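Local coordinates for methyltransferase FkbM (PDB 2PY6), which probably transfers methyl groups, as other methyltransferases of the FkbM family do, at residues V115-R121 with I138-E144; Q145-A149 with R159-W163; A173-L177 with L376-T380; Y390-R395 with C405-Y409. All coordinates share one frame; numbering follows the deposited sequence.

Contact 1: residues V115-R121 with I138-E144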
loop_
_atom_site.group_PDB
_atom_site.type_symbol
_atom_site.label_atom_id
_atom_site.label_comp_id
_atom_site.label_asym_id
_atom_site.label_seq_id
_atom_site.Cartn_x
_atom_site.Cartn_y
_atom_site.Cartn_z
ATOM N N VAL A 115 12.192 1.515 32.745
ATOM C CA VAL A 115 10.794 1.859 32.498
ATOM C C VAL A 115 10.551 1.903 30.976
ATOM O O VAL A 115 11.454 2.244 30.201
ATOM C CB VAL A 115 10.479 3.196 33.143
ATOM C CG1 VAL A 115 9.039 3.592 32.922
ATOM C CG2 VAL A 115 10.791 3.132 34.663
ATOM N N ALA A 116 9.340 1.548 30.545
ATOM C CA ALA A 116 8.984 1.640 29.139
ATOM C C ALA A 116 7.945 2.755 28.906
ATOM O O ALA A 116 6.932 2.853 29.598
ATOM C CB ALA A 116 8.486 0.307 28.623
ATOM N N LEU A 117 8.224 3.630 27.954
ATOM C CA LEU A 117 7.245 4.643 27.549
ATOM C C LEU A 117 6.481 4.141 26.324
ATOM O O LEU A 117 7.043 4.059 25.249
ATOM C CB LEU A 117 7.920 5.970 27.244
ATOM C CG LEU A 117 7.086 7.066 26.551
ATOM C CD1 LEU A 117 5.707 7.316 27.144
ATOM C CD2 LEU A 117 7.876 8.348 26.574
ATOM N N ASN A 118 5.206 3.805 26.498
ATOM C CA ASN A 118 4.351 3.398 25.391
ATOM C C ASN A 118 3.882 4.687 24.693
ATOM O O ASN A 118 2.997 5.384 25.199
ATOM C CB ASN A 118 3.179 2.547 25.893
ATOM C CG ASN A 118 2.371 1.893 24.768
ATOM O OD1 ASN A 118 2.544 2.214 23.608
ATOM N ND2 ASN A 118 1.485 0.960 25.128
ATOM N N THR A 119 4.467 4.971 23.518
ATOM C CA THR A 119 4.144 6.176 22.709
ATOM C C THR A 119 2.915 6.015 21.780
ATOM O O THR A 119 2.441 7.001 21.178
ATOM C CB THR A 119 5.338 6.603 21.812
ATOM O OG1 THR A 119 5.586 5.609 20.796
ATOM C CG2 THR A 119 6.557 6.837 22.631
ATOM N N CYS A 120 2.425 4.780 21.676
ATOM C CA CYS A 120 1.279 4.440 20.847
ATOM C C CYS A 120 -0.015 4.974 21.450
ATOM O O CYS A 120 -0.183 4.984 22.675
ATOM C CB CYS A 120 1.225 2.949 20.641
ATOM S SG CYS A 120 2.744 2.344 19.815
ATOM N N ARG A 121 -0.872 5.503 20.571
ATOM C CA ARG A 121 -2.130 6.138 20.948
ATOM C C ARG A 121 -3.335 5.357 20.463
ATOM O O ARG A 121 -4.433 5.595 20.967
ATOM C CB ARG A 121 -2.244 7.548 20.342
ATOM C CG ARG A 121 -1.042 8.479 20.473
ATOM C CD ARG A 121 -0.759 8.902 21.871
ATOM N NE ARG A 121 -1.699 9.910 22.368
ATOM C CZ ARG A 121 -1.568 10.531 23.541
ATOM N NH1 ARG A 121 -0.560 10.229 24.347
ATOM N NH2 ARG A 121 -2.449 11.454 23.916
ATOM N N ILE A 138 6.904 -5.228 33.506
ATOM C CA ILE A 138 7.795 -4.120 33.177
ATOM C C ILE A 138 7.079 -2.821 33.474
ATOM O O ILE A 138 6.046 -2.571 32.883
ATOM C CB ILE A 138 8.200 -4.100 31.667
ATOM C CG1 ILE A 138 8.832 -5.433 31.249
ATOM C CG2 ILE A 138 9.133 -2.901 31.369
ATOM C CD1 ILE A 138 9.036 -5.588 29.733
ATOM N N PRO A 139 7.647 -1.972 34.364
ATOM C CA PRO A 139 7.010 -0.673 34.666
ATOM C C PRO A 139 6.861 0.157 33.386
ATOM O O PRO A 139 7.821 0.276 32.599
ATOM C CB PRO A 139 7.983 -0.026 35.661
ATOM C CG PRO A 139 8.729 -1.130 36.225
ATOM C CD PRO A 139 8.900 -2.137 35.132
ATOM N N HIS A 140 5.641 0.637 33.140
ATOM C CA HIS A 140 5.330 1.351 31.907
ATOM C C HIS A 140 4.408 2.545 32.106
ATOM O O HIS A 140 3.646 2.594 33.079
ATOM C CB HIS A 140 4.790 0.377 30.824
ATOM C CG HIS A 140 3.546 -0.347 31.203
ATOM N ND1 HIS A 140 3.508 -1.296 32.198
ATOM C CD2 HIS A 140 2.290 -0.270 30.704
ATOM C CE1 HIS A 140 2.278 -1.760 32.307
ATOM N NE2 HIS A 140 1.521 -1.154 31.408
ATOM N N LEU A 141 4.491 3.477 31.147
ATOM C CA LEU A 141 3.781 4.753 31.162
ATOM C C LEU A 141 3.365 5.164 29.782
ATOM O O LEU A 141 4.058 4.881 28.834
ATOM C CB LEU A 141 4.728 5.894 31.550
ATOM C CG LEU A 141 5.413 5.953 32.876
ATOM C CD1 LEU A 141 6.582 6.906 32.783
ATOM C CD2 LEU A 141 4.432 6.368 33.946
ATOM N N ASN A 142 2.262 5.885 29.693
ATOM C CA ASN A 142 1.865 6.533 28.440
ATOM C C ASN A 142 2.518 7.950 28.459
ATOM O O ASN A 142 3.147 8.352 29.484
ATOM C CB ASN A 142 0.351 6.568 28.258
ATOM C CG ASN A 142 -0.355 7.448 29.253
ATOM O OD1 ASN A 142 0.168 8.459 29.710
ATOM N ND2 ASN A 142 -1.577 7.080 29.563
ATOM N N PHE A 143 2.387 8.688 27.366
ATOM C CA PHE A 143 3.044 9.978 27.256
ATOM C C PHE A 143 2.638 11.017 28.326
ATOM O O PHE A 143 3.502 11.679 28.902
ATOM C CB PHE A 143 2.894 10.552 25.862
ATOM C CG PHE A 143 3.689 11.788 25.658
ATOM C CD1 PHE A 143 5.032 11.711 25.323
ATOM C CD2 PHE A 143 3.111 13.033 25.842
ATOM C CE1 PHE A 143 5.767 12.850 25.162
ATOM C CE2 PHE A 143 3.849 14.171 25.683
ATOM C CZ PHE A 143 5.180 14.083 25.348
ATOM N N GLU A 144 1.354 11.116 28.632
ATOM C CA GLU A 144 0.901 12.100 29.623
ATOM C C GLU A 144 1.462 11.756 30.981
ATOM O O GLU A 144 1.844 12.662 31.730
ATOM C CB GLU A 144 -0.621 12.178 29.709
ATOM C CG GLU A 144 -1.277 12.987 28.630
ATOM C CD GLU A 144 -1.207 12.383 27.236
ATOM O OE1 GLU A 144 -1.142 11.137 27.130
ATOM O OE2 GLU A 144 -1.243 13.175 26.258
HETATM O O HOH W 1 0.920 7.650 24.838
#

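Contact 2: residues Q145-A149 with R159-W163. With EDO (1,2-ethanediol), chain C.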
loop_
_atom_site.group_PDB
_atom_site.type_symbol
_atom_site.label_atom_id
_atom_site.label_comp_id
_atom_site.label_asym_id
_atom_site.label_seq_id
_atom_site.Cartn_x
_atom_site.Cartn_y
_atom_site.Cartn_z
ATOM N N GLN A 145 1.496 10.447 31.289
ATOM C CA GLN A 145 2.105 9.936 32.526
ATOM C C GLN A 145 3.599 10.217 32.562
ATOM O O GLN A 145 4.131 10.590 33.610
ATOM C CB GLN A 145 1.846 8.442 32.700
ATOM C CG GLN A 145 0.342 8.082 32.923
ATOM C CD GLN A 145 0.094 6.576 32.973
ATOM O OE1 GLN A 145 0.694 5.810 32.220
ATOM N NE2 GLN A 145 -0.798 6.153 33.848
ATOM N N ALA A 146 4.279 10.042 31.426
ATOM C CA ALA A 146 5.699 10.376 31.343
ATOM C C ALA A 146 5.932 11.862 31.687
ATOM O O ALA A 146 6.818 12.187 32.483
ATOM C CB ALA A 146 6.241 10.104 29.944
ATOM N N VAL A 147 5.154 12.756 31.056
ATOM C CA VAL A 147 5.283 14.208 31.292
ATOM C C VAL A 147 5.160 14.540 32.788
ATOM O O VAL A 147 5.958 15.287 33.316
ATOM C CB VAL A 147 4.296 15.018 30.453
ATOM C CG1 VAL A 147 4.287 16.495 30.864
ATOM C CG2 VAL A 147 4.640 14.892 28.972
ATOM N N ARG A 148 4.194 13.925 33.467
ATOM C CA ARG A 148 3.974 14.166 34.871
ATOM C C ARG A 148 5.005 13.510 35.769
ATOM O O ARG A 148 5.459 14.122 36.726
ATOM C CB ARG A 148 2.563 13.701 35.264
ATOM C CG ARG A 148 2.217 13.927 36.768
ATOM C CD ARG A 148 0.754 13.564 37.022
ATOM N NE ARG A 148 -0.145 14.530 36.410
ATOM C CZ ARG A 148 -1.467 14.401 36.389
ATOM N NH1 ARG A 148 -2.039 13.372 36.984
ATOM N NH2 ARG A 148 -2.222 15.336 35.820
ATOM N N ALA A 149 5.382 12.269 35.460
ATOM C CA ALA A 149 6.291 11.496 36.317
ATOM C C ALA A 149 7.715 12.008 36.335
ATOM O O ALA A 149 8.406 11.850 37.320
ATOM C CB ALA A 149 6.275 10.012 35.930
ATOM N N ARG A 159 0.547 21.707 23.568
ATOM C CA ARG A 159 -0.553 20.829 23.146
ATOM C C ARG A 159 -0.531 19.390 23.741
ATOM O O ARG A 159 -1.562 18.701 23.743
ATOM C CB ARG A 159 -0.614 20.770 21.602
ATOM C CG ARG A 159 0.493 19.943 20.915
ATOM N N VAL A 160 0.642 18.934 24.197
ATOM C CA VAL A 160 0.803 17.611 24.801
ATOM C C VAL A 160 1.231 17.707 26.284
ATOM O O VAL A 160 1.632 16.699 26.887
ATOM C CB VAL A 160 1.764 16.704 23.976
ATOM C CG1 VAL A 160 1.263 16.589 22.547
ATOM C CG2 VAL A 160 3.224 17.224 23.972
ATOM N N ASP A 161 1.048 18.893 26.882
ATOM C CA ASP A 161 1.462 19.145 28.259
ATOM C C ASP A 161 0.397 18.711 29.270
ATOM O O ASP A 161 -0.754 18.425 28.918
ATOM C CB ASP A 161 1.802 20.633 28.462
ATOM C CG ASP A 161 2.888 20.865 29.526
ATOM O OD1 ASP A 161 3.205 19.938 30.307
ATOM O OD2 ASP A 161 3.435 21.983 29.581
ATOM N N ASP A 162 0.821 18.664 30.527
ATOM C CA ASP A 162 0.017 18.258 31.653
ATOM C C ASP A 162 -0.774 19.424 32.155
ATOM O O ASP A 162 -0.210 20.311 32.785
ATOM C CB ASP A 162 0.929 17.748 32.771
ATOM C CG ASP A 162 0.171 17.219 33.974
ATOM O OD1 ASP A 162 -1.081 17.304 34.029
ATOM O OD2 ASP A 162 0.859 16.770 34.912
ATOM N N TRP A 163 -2.097 19.377 31.946
ATOM C CA TRP A 163 -2.977 20.464 32.343
ATOM C C TRP A 163 -3.629 20.216 33.680
ATOM O O TRP A 163 -4.519 20.971 34.064
ATOM C CB TRP A 163 -4.041 20.708 31.266
ATOM C CG TRP A 163 -3.459 21.165 29.953
ATOM C CD1 TRP A 163 -2.165 21.545 29.721
ATOM C CD2 TRP A 163 -4.164 21.425 28.741
ATOM N NE1 TRP A 163 -2.010 21.940 28.441
ATOM C CE2 TRP A 163 -3.221 21.890 27.809
ATOM C CE3 TRP A 163 -5.480 21.265 28.337
ATOM C CZ2 TRP A 163 -3.555 22.199 26.499
ATOM C CZ3 TRP A 163 -5.814 21.594 27.047
ATOM C CH2 TRP A 163 -4.859 22.055 26.144
HETATM C C1 EDO C . -2.386 15.524 31.817
HETATM O O1 EDO C . -2.697 14.168 31.982
HETATM C C2 EDO C . -2.636 15.965 30.377
HETATM O O2 EDO C . -3.330 17.223 30.363
#

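Contact 3: residues A173-L177 with L376-T380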
loop_
_atom_site.group_PDB
_atom_site.type_symbol
_atom_site.label_atom_id
_atom_site.label_comp_id
_atom_site.label_asym_id
_atom_site.label_seq_id
_atom_site.Cartn_x
_atom_site.Cartn_y
_atom_site.Cartn_z
ATOM N N ALA A 173 -15.279 26.920 38.916
ATOM C CA ALA A 173 -15.630 27.447 37.598
ATOM C C ALA A 173 -16.018 26.305 36.628
ATOM O O ALA A 173 -16.944 26.440 35.817
ATOM C CB ALA A 173 -14.488 28.245 37.036
ATOM N N PHE A 174 -15.305 25.183 36.696
ATOM C CA PHE A 174 -15.719 24.021 35.902
ATOM C C PHE A 174 -17.069 23.433 36.345
ATOM O O PHE A 174 -17.840 22.982 35.511
ATOM C CB PHE A 174 -14.639 22.945 35.860
ATOM C CG PHE A 174 -13.484 23.280 34.952
ATOM C CD1 PHE A 174 -13.695 23.441 33.602
ATOM C CD2 PHE A 174 -12.194 23.350 35.440
ATOM C CE1 PHE A 174 -12.646 23.729 32.763
ATOM C CE2 PHE A 174 -11.156 23.632 34.617
ATOM C CZ PHE A 174 -11.386 23.833 33.270
ATOM N N GLN A 175 -17.351 23.417 37.644
ATOM C CA GLN A 175 -18.649 22.953 38.134
ATOM C C GLN A 175 -19.768 23.877 37.648
ATOM O O GLN A 175 -20.867 23.418 37.325
ATOM C CB GLN A 175 -18.646 22.875 39.660
ATOM C CG GLN A 175 -17.662 21.860 40.188
ATOM C CD GLN A 175 -17.726 21.731 41.688
ATOM O OE1 GLN A 175 -17.423 22.678 42.432
ATOM N NE2 GLN A 175 -18.108 20.546 42.152
ATOM N N THR A 176 -19.474 25.178 37.620
ATOM C CA THR A 176 -20.392 26.182 37.082
ATOM C C THR A 176 -20.626 25.969 35.573
ATOM O O THR A 176 -21.754 26.059 35.125
ATOM C CB THR A 176 -19.933 27.630 37.394
ATOM O OG1 THR A 176 -19.903 27.818 38.807
ATOM C CG2 THR A 176 -20.870 28.643 36.794
ATOM N N LEU A 177 -19.577 25.693 34.798
ATOM C CA LEU A 177 -19.765 25.342 33.389
ATOM C C LEU A 177 -20.670 24.097 33.247
ATOM O O LEU A 177 -21.591 24.095 32.445
ATOM C CB LEU A 177 -18.427 25.100 32.705
ATOM C CG LEU A 177 -18.416 24.754 31.217
ATOM C CD1 LEU A 177 -19.188 25.784 30.412
ATOM C CD2 LEU A 177 -16.980 24.656 30.704
ATOM N N LEU A 376 -12.144 26.239 27.680
ATOM C CA LEU A 376 -13.523 25.860 27.959
ATOM C C LEU A 376 -14.212 26.925 28.792
ATOM O O LEU A 376 -15.373 27.271 28.544
ATOM C CB LEU A 376 -13.589 24.504 28.657
ATOM C CG LEU A 376 -13.377 23.262 27.777
ATOM C CD1 LEU A 376 -12.989 22.076 28.623
ATOM C CD2 LEU A 376 -14.654 22.985 26.964
ATOM N N LEU A 377 -13.481 27.498 29.742
ATOM C CA LEU A 377 -14.047 28.540 30.583
ATOM C C LEU A 377 -13.970 29.895 29.909
ATOM O O LEU A 377 -14.951 30.594 29.815
ATOM C CB LEU A 377 -13.303 28.590 31.925
ATOM C CG LEU A 377 -13.444 27.331 32.765
ATOM C CD1 LEU A 377 -12.442 27.351 33.884
ATOM C CD2 LEU A 377 -14.858 27.185 33.283
ATOM N N ASP A 378 -12.805 30.254 29.404
ATOM C CA ASP A 378 -12.596 31.589 28.820
ATOM C C ASP A 378 -13.435 31.939 27.600
ATOM O O ASP A 378 -13.961 33.020 27.513
ATOM C CB ASP A 378 -11.125 31.764 28.485
ATOM C CG ASP A 378 -10.245 31.850 29.744
ATOM O OD1 ASP A 378 -10.771 31.853 30.883
ATOM O OD2 ASP A 378 -9.010 31.921 29.590
ATOM N N LEU A 379 -13.531 31.017 26.660
ATOM C CA LEU A 379 -14.298 31.232 25.461
ATOM C C LEU A 379 -15.788 31.287 25.775
ATOM O O LEU A 379 -16.474 32.155 25.280
ATOM C CB LEU A 379 -13.997 30.139 24.427
ATOM C CG LEU A 379 -12.527 29.962 24.005
ATOM C CD1 LEU A 379 -12.392 28.797 23.079
ATOM C CD2 LEU A 379 -11.961 31.189 23.320
ATOM N N THR A 380 -16.279 30.369 26.605
ATOM C CA THR A 380 -17.691 30.334 26.995
ATOM C C THR A 380 -18.075 31.624 27.728
ATOM O O THR A 380 -19.103 32.256 27.406
ATOM C CB THR A 380 -17.997 29.112 27.903
ATOM O OG1 THR A 380 -17.714 27.896 27.209
ATOM C CG2 THR A 380 -19.436 29.072 28.276
#

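Contact 4: residues Y390-R395 with C405-Y409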
loop_
_atom_site.group_PDB
_atom_site.type_symbol
_atom_site.label_atom_id
_atom_site.label_comp_id
_atom_site.label_asym_id
_atom_site.label_seq_id
_atom_site.Cartn_x
_atom_site.Cartn_y
_atom_site.Cartn_z
ATOM N N TYR A 390 -27.603 32.137 24.587
ATOM C CA TYR A 390 -27.182 30.911 23.912
ATOM C C TYR A 390 -27.340 29.677 24.796
ATOM O O TYR A 390 -27.164 29.743 26.007
ATOM C CB TYR A 390 -25.711 30.942 23.547
ATOM C CG TYR A 390 -25.305 31.559 22.239
ATOM C CD1 TYR A 390 -25.717 31.011 21.035
ATOM C CD2 TYR A 390 -24.397 32.624 22.196
ATOM C CE1 TYR A 390 -25.280 31.535 19.817
ATOM C CE2 TYR A 390 -23.967 33.158 20.996
ATOM C CZ TYR A 390 -24.397 32.596 19.802
ATOM O OH TYR A 390 -23.949 33.113 18.612
ATOM N N GLN A 391 -27.677 28.559 24.167
ATOM C CA GLN A 391 -27.625 27.260 24.819
ATOM C C GLN A 391 -26.218 26.741 24.473
ATOM O O GLN A 391 -25.669 27.110 23.431
ATOM C CB GLN A 391 -28.676 26.326 24.269
ATOM C CG GLN A 391 -30.081 26.832 24.507
ATOM C CD GLN A 391 -31.085 25.729 24.499
ATOM O OE1 GLN A 391 -31.809 25.566 23.525
ATOM N NE2 GLN A 391 -31.092 24.908 25.557
ATOM N N ILE A 392 -25.650 25.889 25.327
ATOM C CA ILE A 392 -24.295 25.419 25.145
ATOM C C ILE A 392 -24.208 23.888 25.236
ATOM O O ILE A 392 -24.825 23.252 26.104
ATOM C CB ILE A 392 -23.327 26.025 26.219
ATOM C CG1 ILE A 392 -23.542 27.523 26.377
ATOM C CG2 ILE A 392 -21.852 25.673 25.857
ATOM C CD1 ILE A 392 -22.722 28.155 27.507
ATOM N N GLY A 393 -23.438 23.306 24.329
ATOM C CA GLY A 393 -23.162 21.858 24.344
ATOM C C GLY A 393 -21.674 21.639 24.168
ATOM O O GLY A 393 -20.925 22.597 23.898
ATOM N N LEU A 394 -21.243 20.376 24.305
ATOM C CA LEU A 394 -19.847 20.038 24.147
ATOM C C LEU A 394 -19.724 18.606 23.675
ATOM O O LEU A 394 -20.320 17.725 24.256
ATOM C CB LEU A 394 -19.142 20.173 25.496
ATOM C CG LEU A 394 -17.636 19.923 25.593
ATOM C CD1 LEU A 394 -16.860 21.088 24.946
ATOM C CD2 LEU A 394 -17.263 19.801 27.082
ATOM N N ARG A 395 -18.955 18.379 22.621
ATOM C CA ARG A 395 -18.664 17.007 22.155
ATOM C C ARG A 395 -17.157 16.872 21.949
ATOM O O ARG A 395 -16.490 17.852 21.656
ATOM C CB ARG A 395 -19.358 16.660 20.824
ATOM C CG ARG A 395 -20.872 16.601 20.866
ATOM C CD ARG A 395 -21.424 15.457 21.715
ATOM N NE ARG A 395 -22.886 15.540 21.811
ATOM C CZ ARG A 395 -23.591 16.119 22.783
ATOM N NH1 ARG A 395 -23.033 16.707 23.824
ATOM N NH2 ARG A 395 -24.902 16.101 22.714
ATOM N N CYS A 405 -14.970 20.205 21.130
ATOM C CA CYS A 405 -15.590 21.340 20.517
ATOM C C CYS A 405 -16.820 21.815 21.266
ATOM O O CYS A 405 -17.680 21.023 21.600
ATOM C CB CYS A 405 -16.023 20.909 19.101
ATOM S SG CYS A 405 -16.630 22.240 18.065
ATOM N N LEU A 406 -16.915 23.119 21.490
ATOM C CA LEU A 406 -18.077 23.746 22.118
ATOM C C LEU A 406 -19.070 24.075 21.037
ATOM O O LEU A 406 -18.670 24.480 19.956
ATOM C CB LEU A 406 -17.702 25.061 22.783
ATOM C CG LEU A 406 -16.967 24.989 24.117
ATOM C CD1 LEU A 406 -16.064 26.167 24.361
ATOM C CD2 LEU A 406 -18.010 24.787 25.238
ATOM N N TYR A 407 -20.353 23.883 21.338
ATOM C CA TYR A 407 -21.446 24.267 20.451
ATOM C C TYR A 407 -22.336 25.258 21.170
ATOM O O TYR A 407 -22.632 25.086 22.349
ATOM C CB TYR A 407 -22.261 23.060 20.047
ATOM C CG TYR A 407 -21.443 22.085 19.246
ATOM C CD1 TYR A 407 -21.355 22.216 17.866
ATOM C CD2 TYR A 407 -20.709 21.079 19.860
ATOM C CE1 TYR A 407 -20.604 21.350 17.125
ATOM C CE2 TYR A 407 -19.946 20.201 19.111
ATOM C CZ TYR A 407 -19.885 20.353 17.749
ATOM O OH TYR A 407 -19.168 19.476 16.956
ATOM N N PHE A 408 -22.702 26.316 20.460
ATOM C CA PHE A 408 -23.589 27.351 20.967
ATOM C C PHE A 408 -24.696 27.489 19.932
ATOM O O PHE A 408 -24.433 27.661 18.728
ATOM C CB PHE A 408 -22.876 28.691 21.072
ATOM C CG PHE A 408 -21.754 28.714 22.062
ATOM C CD1 PHE A 408 -20.485 28.279 21.700
ATOM C CD2 PHE A 408 -21.946 29.233 23.334
ATOM C CE1 PHE A 408 -19.430 28.331 22.610
ATOM C CE2 PHE A 408 -20.900 29.265 24.244
ATOM C CZ PHE A 408 -19.653 28.807 23.884
ATOM N N TYR A 409 -25.928 27.444 20.397
ATOM C CA TYR A 409 -27.063 27.558 19.512
ATOM C C TYR A 409 -28.252 28.123 20.264
ATOM O O TYR A 409 -28.173 28.584 21.433
ATOM C CB TYR A 409 -27.390 26.148 18.951
ATOM C CG TYR A 409 -27.665 25.142 20.043
ATOM C CD1 TYR A 409 -26.625 24.431 20.651
ATOM C CD2 TYR A 409 -28.947 24.898 20.480
ATOM C CE1 TYR A 409 -26.874 23.534 21.666
ATOM C CE2 TYR A 409 -29.201 23.968 21.504
ATOM C CZ TYR A 409 -28.167 23.298 22.074
ATOM O OH TYR A 409 -28.425 22.391 23.071
ATOM O OXT TYR A 409 -29.346 28.044 19.694
HETATM O O HOH W 2 -26.208 21.520 24.603
#

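Contact 1: residues V115-R121 with I138-E144
Ala116 and His140 face each other across two neighbouring parallel strands, 115-118 and 140-142. Three backbone hydrogen bonds join the strands. Ala116 N gives to Pro139 O at 2.9 Å, and Ala116 O takes the N-H of Leu141. Asn118 N then gives to Leu141 O at 2.8 Å. Past the last of these bonds a water links the two segments: it donates to Asn118 O and accepts from Phe143 N and from Arg121 NH1.

The same NH1 also takes part in a salt bridge. Arg121 grips Glu144 end-on, with NH1 on OE1 at 3.0 Å and NH2 on OE2 at 3.1 Å. Both oxygens are met on the syn side, but the guanidinium and carboxylate planes are turned 54° apart. Bends at chi2 (-67°) and chi3 (-75°) curl the arginine back toward the start of helix 143-149. Each partner has a second charge: Asp400 for Arg121 and Arg401 for Glu144.

Leu117 CD1 packs over the turn into the helix, 3.4 Å from Leu141 O. Val115 CG1 touches Leu141 CD1 at 4.1 Å. Asn118 OD1 accepts from Cys120 N in an Asx turn, while its ND2 is taken by Asp130 and Lys126 O. The ND1 of His140 is held by Ile138 O at 2.9 Å. Asn142 is the N-cap of helix 143-149, with OD1 accepting from Gln145 N. The two strands and helix 123-135 form a beta-alpha-beta unit, with strand 140-142 at the sheet edge within this chain.

Contact 2: residues Q145-A149 with R159-W163
Arg148 and Asp162 meet with their side chains at about a right angle. The arginine grips the carboxylate side-on, one nitrogen to each oxygen. NE gives to OD2 at 2.9 Å in a nearly straight bond (170°), and NH2 gives to OD1 of Asp162, also at 2.9 Å. Both oxygens lie near the guanidinium plane. The nitrogens, however, sit on the syn side out of the carboxylate plane, because the two flat groups are turned 35° apart. Arg148 runs out with CG opposite its backbone N (chi1 -180°) and bends at chi3, which brings the NE side of the guanidinium to the acid.

The remaining nitrogen, NH1, is bound by the backbone oxygens of Leu198 and Phe36. Asp162 is shared too: OD1 takes the N-H of Gly164 and OD2 the side-chain NE2 of Gln153. Several partners thus fix the rotation of both groups.

Val147 points at the loop beside this pair. Its CG1 lies 3.7 Å from Asp161 OD1 and 4.1 Å from Asp162 CB, passing the latter side chain in the opposite direction. The same Asp161 OD1 accepts from Asp162 N at 2.7 Å. A 1,2-ethanediol, probably from the crystallisation liquor, binds Trp163 N through O2 at 2.9 Å.

The contact holds helix 143-149 to the loop that leads into helix 164-169. Trp163 is the N-cap residue of that second helix and stacks on His197 of helix 184-199.

Contact 3: residues A173-L177 with L376-T380
Helices 173-177 and 376-380 cross at 58°, with their axes 10.6 Å apart at closest approach. Leu377 fills much of the space between them. Its CD1 sits over one face of the Phe174 ring, 3.8 Å from the centroid and 15° off the ring normal, in a CH-pi contact. The two side chains cross at about a right angle. Leu377 CG lies 3.7 Å from Phe174 CE1. The other methyl, CD2, meets the backbone of helix 171-180, 3.4 Å from Ala173 O. Ala173 CB touches CD1 of Leu377 at 3.9 Å.

Phe174 also meets Leu376, whose CB lies at the ring edge. Replacing Phe174 by an alanine would probably leave Leu377 CD1 without its aromatic platform and open a gap beside Leu376.

This is apolar helix-to-helix packing. It joins helix 171-180 to helix 375-386, which follows strand 364-368 in the Rossmann-like methyltransferase fold. Helix 184-199 packs beside both, with Leu190 against Leu177 and Leu376.

Leu177, one turn on from Ala173, also reaches the second helix. With CG swung away from the backbone N (chi1 -179°), its two methyls spread over that helix. CD2 lies 4.0 Å from Leu376 CB, and CD1 lies 3.9 Å from Thr380 CG2. The hydroxyl of Thr380 is satisfied within its own helix, where OG1 donates to Leu376 O at 2.8 Å.

Contact 4: residues Y390-R395 with C405-Y409
Tyr409, the C-terminal residue, folds its ring over Gln391 at the open end of an antiparallel beta hairpin. Strand 404-408 of this hairpin runs antiparallel to both of its neighbours, 364-368 and 392-396, in the Rossmann-like methyltransferase sheet, and 392-396 is the outermost strand within this chain. Gln391 CB lies over one face of the Tyr409 ring, 3.9 Å from the centroid, and the amide plane is turned 48° from the ring. The ring gets there because CG stands between the backbone N and the carbonyl carbon (chi1 57°). The backbones are paired here too: Gln391 N gives to Tyr409 O at 2.8 Å, and Tyr409 N gives to Gln391 O. A leucine in place of Tyr409 would probably leave Gln391 CB without its aromatic cover and the water at Ile392 O without its phenol partner. Leu17 of a second subunit also packs on Tyr409.

Phe408 lies on the opposite face of the sheet, beside Ile392. Ile392 CG1 touches Phe408 CE2 at 3.8 Å, with the side chains pointing the same way. Phe408 CB sits over the face of the Tyr390 ring, and the edge of the Phe408 ring is turned to that same ring, with planes at 66°. The OH of Tyr390 is bound to Pro363 O.

Farther along the hairpin, Gly393 and Tyr407 form a hydrogen-bonded pair, with Gly393 N to Tyr407 O at 2.8 Å. The Tyr407 ring has Gly393 O and Leu394 CA at its edge, and its CE2 lies 4.0 Å from Arg395 CB. The phenol of Tyr409 gives its proton to a water at 2.8 Å from OH, and that water donates to Ile392 O.

How the contacts relate
All four contacts are largely buried, but Gln391 in contact 4 is exposed and Tyr409 there meets a second subunit. Contacts 1 and 4 are strand pairings in different sheets, parallel in one and antiparallel in the other, about 34 Å apart between centres on opposite sides of the chain's centre. Contact 2 shares helix 143-149 with contact 1, and Phe143 packs on Val160 between them. Both pair an arginine with an acid. Contact 3 is apolar and touches contact 4, where Thr380 and Leu376 rest on Ile392 and Leu394. Contacts 2 and 3 stay about 7 Å apart at their nearest atoms.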